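PDB 4DKW: terminase, large subunit from Enterobacteria phage P22, which cuts the concatemeric viral genome as an endonuclease and drives its ATP-powered packaging into empty capsids, this chain being the C-terminal nuclease domain. Local coordinates for residues Q32-N37 and A84-G89; P39-Q44 and D170-A175. All coordinates share one frame; numbering follows the deposited sequence.

Contact 1 of 2, residues Q32-N37 and A84-G89; sequences QDFGWN and AWPHDG. With MG (magnesium ion), chain E.
Strand 27-33 runs out beside the chain that leaves strand 82-84, and one backbone hydrogen bond closes their parallel pairing: Gln32 N-H donates to Ala84 O at 2.8 Å, nearly along the C=O axis although bent at the hydrogen (148°). Two residues on, at Pro86, the pairing cannot be repeated, because proline has no N-H to offer Gln32 O. Instead Pro86 CD sits 3.1 Å from Gln32 O, so a ring carbon rests on that carbonyl.

The apolar part belongs to Phe34. With CG anti to the carbonyl carbon (chi1 -58°), its ring swings toward residues 84-89, and the far end does the touching: CZ lies 3.9 Å from Trp85 CB, and CE2 3.8 Å from Pro86 CD. The Phe34 and Trp85 side chains run alongside each other in a common direction, while the proline cuts obliquely across the phenyl.

Asp33 starts out from the side of the strand turned away from residues 84-89. With CG anti to its backbone N, it binds magnesium through OD2 at 2.1 Å; its other oxygen, OD1, accepts a 2.6 Å hydrogen bond from water 1, itself a metal ligand, which fixes how the carboxylate is rotated.

Around this, helix 97-107 packs on the Phe34 and Trp85 side, Tyr104 meeting the Phe34 ring, while Tyr178 of helix 171-181 touches Ala84 and Pro86.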
loop_
_atom_site.group_PDB
_atom_site.type_symbol
_atom_site.label_atom_id
_atom_site.label_comp_id
_atom_site.label_asym_id
_atom_site.label_seq_id
_atom_site.Cartn_x
_atom_site.Cartn_y
_atom_site.Cartn_z
ATOM N N GLN A 32 4.348 -0.678 3.645
ATOM C CA GLN A 32 4.848 -2.035 3.828
ATOM C C GLN A 32 3.764 -2.935 4.413
ATOM O O GLN A 32 3.040 -2.536 5.322
ATOM C CB GLN A 32 6.056 -2.019 4.779
ATOM C CG GLN A 32 6.700 -3.389 5.046
ATOM C CD GLN A 32 7.491 -3.928 3.856
ATOM O OE1 GLN A 32 8.186 -3.177 3.167
ATOM N NE2 GLN A 32 7.392 -5.234 3.616
ATOM N N ASP A 33 3.643 -4.144 3.876
ATOM C CA ASP A 33 2.908 -5.198 4.557
ATOM C C ASP A 33 3.942 -6.249 4.903
ATOM O O ASP A 33 4.706 -6.675 4.041
ATOM C CB ASP A 33 1.791 -5.799 3.685
ATOM C CG ASP A 33 0.944 -6.814 4.445
ATOM O OD1 ASP A 33 0.691 -6.596 5.650
ATOM O OD2 ASP A 33 0.539 -7.834 3.857
ATOM N N PHE A 34 3.991 -6.650 6.166
ATOM C CA PHE A 34 4.997 -7.616 6.591
ATOM C C PHE A 34 4.546 -9.029 6.237
ATOM O O PHE A 34 3.343 -9.296 6.139
ATOM C CB PHE A 34 5.285 -7.493 8.090
ATOM C CG PHE A 34 5.747 -6.133 8.504
ATOM C CD1 PHE A 34 6.948 -5.634 8.048
ATOM C CD2 PHE A 34 4.979 -5.355 9.353
ATOM C CE1 PHE A 34 7.380 -4.377 8.423
ATOM C CE2 PHE A 34 5.407 -4.101 9.741
ATOM C CZ PHE A 34 6.608 -3.609 9.274
ATOM N N GLY A 35 5.515 -9.917 6.021
ATOM C CA GLY A 35 5.220 -11.303 5.693
ATOM C C GLY A 35 6.430 -12.171 5.398
ATOM O O GLY A 35 7.339 -11.759 4.677
ATOM N N TRP A 36 6.441 -13.381 5.955
ATOM C CA TRP A 36 7.481 -14.353 5.629
ATOM C C TRP A 36 6.919 -15.535 4.817
ATOM O O TRP A 36 7.274 -15.726 3.647
ATOM C CB TRP A 36 8.209 -14.846 6.886
ATOM C CG TRP A 36 9.305 -15.792 6.540
ATOM C CD1 TRP A 36 9.243 -17.159 6.534
ATOM C CD2 TRP A 36 10.625 -15.448 6.097
ATOM N NE1 TRP A 36 10.449 -17.684 6.129
ATOM C CE2 TRP A 36 11.313 -16.654 5.852
ATOM C CE3 TRP A 36 11.294 -14.237 5.889
ATOM C CZ2 TRP A 36 12.632 -16.684 5.409
ATOM C CZ3 TRP A 36 12.609 -14.270 5.451
ATOM C CH2 TRP A 36 13.261 -15.484 5.214
ATOM N N ASN A 37 6.046 -16.324 5.441
ATOM C CA ASN A 37 5.363 -17.402 4.733
ATOM C C ASN A 37 4.382 -16.838 3.717
ATOM O O ASN A 37 4.278 -17.336 2.593
ATOM C CB ASN A 37 4.635 -18.320 5.711
ATOM C CG ASN A 37 5.586 -19.073 6.620
ATOM O OD1 ASN A 37 6.683 -19.465 6.208
ATOM N ND2 ASN A 37 5.176 -19.270 7.872
ATOM N N ALA A 84 4.615 3.729 5.526
ATOM C CA ALA A 84 3.497 3.359 6.400
ATOM C C ALA A 84 3.524 1.845 6.615
ATOM O O ALA A 84 3.966 1.103 5.742
ATOM C CB ALA A 84 2.152 3.805 5.793
ATOM N N TRP A 85 3.077 1.390 7.780
ATOM C CA TRP A 85 3.150 -0.026 8.120
ATOM C C TRP A 85 2.110 -0.390 9.177
ATOM O O TRP A 85 1.690 0.468 9.955
ATOM C CB TRP A 85 4.555 -0.370 8.606
ATOM C CG TRP A 85 5.068 0.561 9.635
ATOM C CD1 TRP A 85 5.767 1.706 9.428
ATOM C CD2 TRP A 85 4.927 0.422 11.051
ATOM N NE1 TRP A 85 6.072 2.303 10.638
ATOM C CE2 TRP A 85 5.567 1.530 11.647
ATOM C CE3 TRP A 85 4.318 -0.528 11.871
ATOM C CZ2 TRP A 85 5.612 1.705 13.029
ATOM C CZ3 TRP A 85 4.366 -0.354 13.234
ATOM C CH2 TRP A 85 5.009 0.755 13.801
ATOM N N PRO A 86 1.683 -1.666 9.204
ATOM C CA PRO A 86 0.564 -2.095 10.050
ATOM C C PRO A 86 0.963 -2.578 11.434
ATOM O O PRO A 86 2.137 -2.508 11.803
ATOM C CB PRO A 86 0.037 -3.306 9.293
ATOM C CG PRO A 86 1.281 -3.921 8.750
ATOM C CD PRO A 86 2.120 -2.753 8.307
ATOM N N HIS A 87 -0.045 -3.053 12.169
ATOM C CA HIS A 87 0.117 -3.927 13.324
ATOM C C HIS A 87 0.266 -3.188 14.624
ATOM O O HIS A 87 1.375 -2.916 15.076
ATOM C CB HIS A 87 1.292 -4.873 13.134
ATOM C CG HIS A 87 0.982 -6.304 13.424
ATOM N ND1 HIS A 87 -0.282 -6.730 13.788
ATOM C CD2 HIS A 87 1.765 -7.397 13.407
ATOM C CE1 HIS A 87 -0.249 -8.036 13.984
ATOM N NE2 HIS A 87 0.977 -8.470 13.761
ATOM N N ASP A 88 -0.867 -2.901 15.252
ATOM C CA ASP A 88 -0.839 -2.431 16.635
ATOM C C ASP A 88 -0.719 -3.581 17.652
ATOM O O ASP A 88 -1.514 -3.679 18.591
ATOM C CB ASP A 88 -2.021 -1.495 16.950
ATOM C CG ASP A 88 -3.375 -2.137 16.676
ATOM O OD1 ASP A 88 -3.434 -3.376 16.518
ATOM O OD2 ASP A 88 -4.382 -1.403 16.617
ATOM N N GLY A 89 0.279 -4.445 17.446
ATOM C CA GLY A 89 0.600 -5.494 18.400
ATOM C C GLY A 89 0.239 -6.914 17.996
ATOM O O GLY A 89 1.002 -7.602 17.308
HETATM MG MG MG E . -0.195 -9.700 4.474
HETATM O O HOH W 1 0.030 -8.987 6.324
HETATM O O HOH W 2 -0.781 -11.765 4.637
#

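Contact 2 of 2, residues P39-Q44 and D170-A175; sequences PQAHIQ and DDVLDA. With MG (magnesium ion), chain E.
Asp171 OD1 is the polar atom held most firmly, and one bond grips it, to magnesium at 2.3 Å, a longer bond than Asp33 OD2 makes to the metal. The same ion takes Asp33 OD2 and two waters, so the helix that starts here meets the metal with its first residue. Asp171 CG stands anti to the carbonyl carbon (chi1 -45°), which carries the carboxylate out beyond the start of the helix. Pro39 O comes within 3.3 Å of OD1, but both are acceptors and no bond joins them. The other oxygen, OD2, lies against the proline ring, 3.6 Å from Pro39 CD, the two side chains crossing at about a right angle.

Deeper in, strand 40-44 and helix 171-175 pack apolar side chains, their axes 7.4 Å apart and inclined at 44°. Ala41 points its methyl at the first turn, where CB lies 3.6 Å from Asp171 O and also meets Val172 CG2. Two residues along the strand, Ile43 takes over. Its CG1 occupies the crowded position between backbone N and carbonyl carbon (chi1 64°) and reaches Ala175 CB at 3.8 Å; CG2, the other branch, meets Val172 CG1 at 4.1 Å, the two side chains crossing obliquely. Small alanines on both sides suit so close an approach of helix to strand.

Ligation to magnesium probably keeps Asp171 ionised despite the Pro39 carbonyl oxygen close by, the cation probably offsetting the repulsion between Asp171 OD1 and Pro39 O; the metal thus sits at the edge of an apolar interface.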
loop_
_atom_site.group_PDB
_atom_site.type_symbol
_atom_site.label_atom_id
_atom_site.label_comp_id
_atom_site.label_asym_id
_atom_site.label_seq_id
_atom_site.Cartn_x
_atom_site.Cartn_y
_atom_site.Cartn_z
ATOM N N PRO A 39 3.392 -13.527 1.368
ATOM C CA PRO A 39 4.245 -12.514 0.737
ATOM C C PRO A 39 4.283 -11.224 1.556
ATOM O O PRO A 39 3.282 -10.843 2.152
ATOM C CB PRO A 39 3.544 -12.250 -0.605
ATOM C CG PRO A 39 2.767 -13.501 -0.869
ATOM C CD PRO A 39 2.307 -13.978 0.479
ATOM N N GLN A 40 5.428 -10.562 1.598
ATOM C CA GLN A 40 5.443 -9.167 2.011
ATOM C C GLN A 40 5.209 -8.287 0.778
ATOM O O GLN A 40 5.392 -8.731 -0.364
ATOM C CB GLN A 40 6.768 -8.812 2.688
ATOM C CG GLN A 40 7.981 -8.834 1.772
ATOM C CD GLN A 40 9.230 -8.344 2.481
ATOM O OE1 GLN A 40 9.359 -7.157 2.786
ATOM N NE2 GLN A 40 10.150 -9.260 2.760
ATOM N N ALA A 41 4.785 -7.049 1.004
ATOM C CA ALA A 41 4.660 -6.084 -0.085
ATOM C C ALA A 41 5.236 -4.730 0.309
ATOM O O ALA A 41 5.037 -4.263 1.430
ATOM C CB ALA A 41 3.197 -5.936 -0.523
ATOM N N HIS A 42 5.969 -4.111 -0.607
ATOM C CA HIS A 42 6.358 -2.717 -0.442
ATOM C C HIS A 42 5.857 -1.937 -1.654
ATOM O O HIS A 42 6.142 -2.317 -2.791
ATOM C CB HIS A 42 7.879 -2.581 -0.319
ATOM C CG HIS A 42 8.321 -1.235 0.167
ATOM N ND1 HIS A 42 8.457 -0.940 1.505
ATOM C CD2 HIS A 42 8.622 -0.100 -0.504
ATOM C CE1 HIS A 42 8.838 0.320 1.636
ATOM N NE2 HIS A 42 8.952 0.848 0.436
ATOM N N ILE A 43 5.102 -0.864 -1.418
ATOM C CA ILE A 43 4.498 -0.099 -2.510
ATOM C C ILE A 43 4.892 1.360 -2.442
ATOM O O ILE A 43 5.366 1.837 -1.417
ATOM C CB ILE A 43 2.946 -0.202 -2.522
ATOM C CG1 ILE A 43 2.333 0.423 -1.256
ATOM C CG2 ILE A 43 2.509 -1.666 -2.667
ATOM C CD1 ILE A 43 1.966 1.946 -1.332
ATOM N N GLN A 44 4.686 2.067 -3.544
ATOM C CA GLN A 44 4.860 3.511 -3.560
ATOM C C GLN A 44 3.645 4.148 -4.214
ATOM O O GLN A 44 3.220 3.757 -5.304
ATOM C CB GLN A 44 6.146 3.938 -4.284
ATOM C CG GLN A 44 6.363 5.453 -4.284
ATOM C CD GLN A 44 7.743 5.845 -4.769
ATOM O OE1 GLN A 44 7.910 6.301 -5.898
ATOM N NE2 GLN A 44 8.746 5.658 -3.918
ATOM N N ASP A 170 -3.886 -10.362 -0.439
ATOM C CA ASP A 170 -4.231 -8.971 -0.189
ATOM C C ASP A 170 -3.101 -8.154 0.418
ATOM O O ASP A 170 -3.343 -7.142 1.060
ATOM C CB ASP A 170 -5.482 -8.889 0.691
ATOM C CG ASP A 170 -5.290 -9.524 2.051
ATOM O OD1 ASP A 170 -4.236 -10.143 2.274
ATOM O OD2 ASP A 170 -6.204 -9.408 2.900
ATOM N N ASP A 171 -1.867 -8.586 0.186
ATOM C CA ASP A 171 -0.690 -7.904 0.720
ATOM C C ASP A 171 -0.409 -6.542 0.062
ATOM O O ASP A 171 -0.184 -5.560 0.765
ATOM C CB ASP A 171 0.518 -8.824 0.612
ATOM C CG ASP A 171 0.197 -10.243 1.062
ATOM O OD1 ASP A 171 -0.003 -10.453 2.290
ATOM O OD2 ASP A 171 0.124 -11.135 0.187
ATOM N N VAL A 172 -0.408 -6.497 -1.271
ATOM C CA VAL A 172 -0.315 -5.238 -2.018
ATOM C C VAL A 172 -1.520 -4.327 -1.723
ATOM O O VAL A 172 -1.365 -3.112 -1.562
ATOM C CB VAL A 172 -0.174 -5.483 -3.543
ATOM C CG1 VAL A 172 -0.259 -4.161 -4.336
ATOM C CG2 VAL A 172 1.138 -6.204 -3.840
ATOM N N LEU A 173 -2.708 -4.919 -1.621
ATOM C CA LEU A 173 -3.920 -4.165 -1.305
ATOM C C LEU A 173 -3.817 -3.527 0.081
ATOM O O LEU A 173 -4.094 -2.339 0.252
ATOM C CB LEU A 173 -5.164 -5.060 -1.407
ATOM C CG LEU A 173 -5.505 -5.538 -2.826
ATOM C CD1 LEU A 173 -6.630 -6.563 -2.804
ATOM C CD2 LEU A 173 -5.883 -4.361 -3.725
ATOM N N ASP A 174 -3.391 -4.311 1.064
ATOM C CA ASP A 174 -3.198 -3.791 2.411
ATOM C C ASP A 174 -2.190 -2.651 2.446
ATOM O O ASP A 174 -2.468 -1.577 2.993
ATOM C CB ASP A 174 -2.745 -4.900 3.358
ATOM C CG ASP A 174 -3.870 -5.831 3.748
ATOM O OD1 ASP A 174 -5.045 -5.522 3.449
ATOM O OD2 ASP A 174 -3.576 -6.869 4.370
ATOM N N ALA A 175 -1.014 -2.895 1.877
ATOM C CA ALA A 175 0.026 -1.871 1.773
ATOM C C ALA A 175 -0.499 -0.592 1.117
ATOM O O ALA A 175 -0.279 0.504 1.629
ATOM C CB ALA A 175 1.231 -2.409 1.010
HETATM MG MG MG E . -0.195 -9.700 4.474
HETATM O O HOH W 1 0.030 -8.987 6.324
HETATM O O HOH W 2 -0.781 -11.765 4.637
#

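In the fold
The two contacts, centres 9 Å apart, meet at a magnesium ion of the nuclease site: contact 1 supplies Asp33 from the end of strand 27-33, contact 2 supplies Asp171 from the start of helix 171-181, and two waters bind the ion alongside the two aspartates. Between them runs the antiparallel pairing of strands 27-33 and 40-48, with Asp33 N 2.8 Å from Ala41 O. Side chains reinforce it on the face turned from helix 171-181, where Gln32 OE1 lies 2.8 Å from His42 ND1 and Gln32 NE2 bonds to Gln40 OE1. Acidic residues brought together from a central strand and a helix are characteristic of RNase H-like nucleases.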